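Local coordinates for PTS system, nitrogen regulatory IIA protein (Neisseria meningitidis, PDB 2A0J), which probably acts as a regulatory phosphotransferase-system protein in nitrogen control, with phosphohistidine-dependent phosphotransfer and protein kinase activation as its likely activities, at residues I81-P86 with S98-L103. Numbering follows the deposited sequence.
Sequences IRTREP and SLIFIL
Ile81 and Ile100 face each other as a hydrogen-bonded antiparallel pair, Ile81 N donating to Ile100 O at 2.7 Å and Ile100 N returning to Ile81 O at 2.9 Å. Both bonds lie in the plane of the accepting carbonyl, and the second is nearly straight, with 172° at the hydrogen. Two residues further on, Thr83 N donates to Ser98 O at 3.1 Å, tilted 21° from that carbonyl's plane; the same oxygen also receives a CA-H...O contact from Arg82.

Apolar contacts form on both faces of the strand pair. On one, the CB atoms of Ile81 and Ile100 come within 4.2 Å. Beside that pair, Ile102 CD1 approaches Ile81 CG1, and Ile100 CD1 meets Thr83 CG2 at 3.7 Å, the side chains of Thr83 and Ile100 crossing at about a right angle. Leu25 of helix 22-33 packs on both Ile81 and Ile100. On the other face, Arg82 and Leu99, the non-hydrogen-bonded pair, run side by side, Arg82 CG lying against Leu99 CD2. The guanidinium is hydrogen-bonded to the carbonyl oxygens of Leu15, Leu133 and Val136. Leu99 also touches Leu133 and Met134 of helix 127-135.

Further polar contacts join Thr83 to Glu85 and to Ser98. With chi1 at 56°, Thr83 OG1 sits between its own backbone N and carbonyl carbon and donates to Glu85 O at 2.9 Å, from above the carbonyl plane. A water links Thr83 O, to which it donates, with Ser98 OG, and Pro86 CG rests 3.4 Å from that hydroxyl.

Strands 77-83 and 97-106 thus join as the antiparallel central pair of the four-stranded mixed sheet, flanked by helices, in this type 2 EIIA domain.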
loop_
_atom_site.group_PDB
_atom_site.type_symbol
_atom_site.label_atom_id
_atom_site.label_comp_id
_atom_site.label_asym_id
_atom_site.label_seq_id
_atom_site.Cartn_x
_atom_site.Cartn_y
_atom_site.Cartn_z
ATOM N N ILE A 81 4.958 2.907 0.721
ATOM C CA ILE A 81 6.367 2.602 0.485
ATOM C C ILE A 81 6.910 3.113 -0.844
ATOM O O ILE A 81 6.303 2.910 -1.895
ATOM C CB ILE A 81 6.635 1.089 0.505
ATOM C CG1 ILE A 81 6.245 0.499 1.858
ATOM C CG2 ILE A 81 8.107 0.830 0.193
ATOM C CD1 ILE A 81 6.542 -0.993 1.980
ATOM N N ARG A 82 8.069 3.766 -0.777
ATOM C CA ARG A 82 8.764 4.291 -1.953
ATOM C C ARG A 82 10.065 3.493 -2.012
ATOM O O ARG A 82 10.913 3.602 -1.121
ATOM C CB ARG A 82 9.078 5.782 -1.785
ATOM C CG ARG A 82 8.687 6.657 -2.972
ATOM C CD ARG A 82 9.892 7.272 -3.654
ATOM N NE ARG A 82 10.720 8.032 -2.717
ATOM C CZ ARG A 82 10.524 9.302 -2.385
ATOM N NH1 ARG A 82 9.525 9.989 -2.909
ATOM N NH2 ARG A 82 11.335 9.884 -1.524
ATOM N N THR A 83 10.205 2.676 -3.052
ATOM C CA THR A 83 11.380 1.831 -3.219
ATOM C C THR A 83 12.586 2.584 -3.790
ATOM O O THR A 83 12.434 3.520 -4.572
ATOM C CB THR A 83 11.043 0.614 -4.125
ATOM O OG1 THR A 83 10.514 1.073 -5.379
ATOM C CG2 THR A 83 9.997 -0.288 -3.443
ATOM N N ARG A 84 13.785 2.184 -3.378
ATOM C CA ARG A 84 15.000 2.820 -3.872
ATOM C C ARG A 84 15.141 2.477 -5.351
ATOM O O ARG A 84 15.588 3.295 -6.157
ATOM C CB ARG A 84 16.221 2.311 -3.108
ATOM C CG ARG A 84 17.511 3.022 -3.482
ATOM C CD ARG A 84 18.678 2.522 -2.646
ATOM N NE ARG A 84 18.364 2.565 -1.223
ATOM C CZ ARG A 84 19.201 2.203 -0.259
ATOM N NH1 ARG A 84 20.416 1.769 -0.565
ATOM N NH2 ARG A 84 18.819 2.272 1.009
ATOM N N GLU A 85 14.744 1.254 -5.690
ATOM C CA GLU A 85 14.794 0.754 -7.058
ATOM C C GLU A 85 13.442 0.122 -7.388
ATOM O O GLU A 85 12.758 -0.381 -6.506
ATOM C CB GLU A 85 15.896 -0.302 -7.190
ATOM C CG GLU A 85 16.990 0.023 -8.196
ATOM C CD GLU A 85 17.896 1.149 -7.746
ATOM O OE1 GLU A 85 17.427 2.301 -7.667
ATOM O OE2 GLU A 85 19.083 0.879 -7.467
ATOM N N PRO A 86 13.028 0.162 -8.663
ATOM C CA PRO A 86 11.735 -0.440 -9.017
ATOM C C PRO A 86 11.724 -1.951 -8.727
ATOM O O PRO A 86 12.768 -2.605 -8.726
ATOM C CB PRO A 86 11.603 -0.121 -10.506
ATOM C CG PRO A 86 12.347 1.214 -10.624
ATOM C CD PRO A 86 13.574 0.959 -9.781
ATOM N N SER A 98 7.401 1.357 -8.003
ATOM C CA SER A 98 8.200 2.064 -7.000
ATOM C C SER A 98 7.330 2.730 -5.941
ATOM O O SER A 98 7.828 3.212 -4.921
ATOM C CB SER A 98 9.089 3.120 -7.670
ATOM O OG SER A 98 10.142 2.520 -8.411
ATOM N N LEU A 99 6.028 2.764 -6.191
ATOM C CA LEU A 99 5.092 3.368 -5.253
ATOM C C LEU A 99 4.067 2.336 -4.790
ATOM O O LEU A 99 3.216 1.900 -5.564
ATOM C CB LEU A 99 4.411 4.568 -5.909
ATOM C CG LEU A 99 5.413 5.640 -6.355
ATOM C CD1 LEU A 99 4.681 6.900 -6.793
ATOM C CD2 LEU A 99 6.363 5.956 -5.213
ATOM N N ILE A 100 4.157 1.948 -3.522
ATOM C CA ILE A 100 3.255 0.939 -2.975
ATOM C C ILE A 100 2.396 1.403 -1.788
ATOM O O ILE A 100 2.917 1.824 -0.755
ATOM C CB ILE A 100 4.049 -0.342 -2.525
ATOM C CG1 ILE A 100 4.972 -0.831 -3.650
ATOM C CG2 ILE A 100 3.080 -1.463 -2.150
ATOM C CD1 ILE A 100 6.281 -0.078 -3.763
ATOM N N PHE A 101 1.075 1.325 -1.946
ATOM C CA PHE A 101 0.159 1.683 -0.868
ATOM C C PHE A 101 -0.545 0.394 -0.399
ATOM O O PHE A 101 -1.259 -0.246 -1.171
ATOM C CB PHE A 101 -0.874 2.719 -1.343
ATOM C CG PHE A 101 -1.678 3.329 -0.222
ATOM C CD1 PHE A 101 -2.614 2.569 0.481
ATOM C CD2 PHE A 101 -1.459 4.647 0.169
ATOM C CE1 PHE A 101 -3.318 3.111 1.562
ATOM C CE2 PHE A 101 -2.157 5.202 1.252
ATOM C CZ PHE A 101 -3.086 4.431 1.948
ATOM N N ILE A 102 -0.325 0.008 0.859
ATOM C CA ILE A 102 -0.936 -1.207 1.403
ATOM C C ILE A 102 -2.105 -0.863 2.305
ATOM O O ILE A 102 -2.031 0.076 3.088
ATOM C CB ILE A 102 0.055 -2.046 2.242
ATOM C CG1 ILE A 102 1.387 -2.206 1.505
ATOM C CG2 ILE A 102 -0.550 -3.410 2.535
ATOM C CD1 ILE A 102 2.319 -1.001 1.637
ATOM N N LEU A 103 -3.182 -1.631 2.194
ATOM C CA LEU A 103 -4.369 -1.407 3.010
ATOM C C LEU A 103 -4.919 -2.692 3.620
ATOM O O LEU A 103 -5.157 -3.667 2.909
ATOM C CB LEU A 103 -5.475 -0.758 2.178
ATOM C CG LEU A 103 -6.750 -0.473 2.983
ATOM C CD1 LEU A 103 -6.452 0.595 4.025
ATOM C CD2 LEU A 103 -7.873 -0.020 2.076
HETATM O O HOH W 1 12.376 3.227 -7.324
#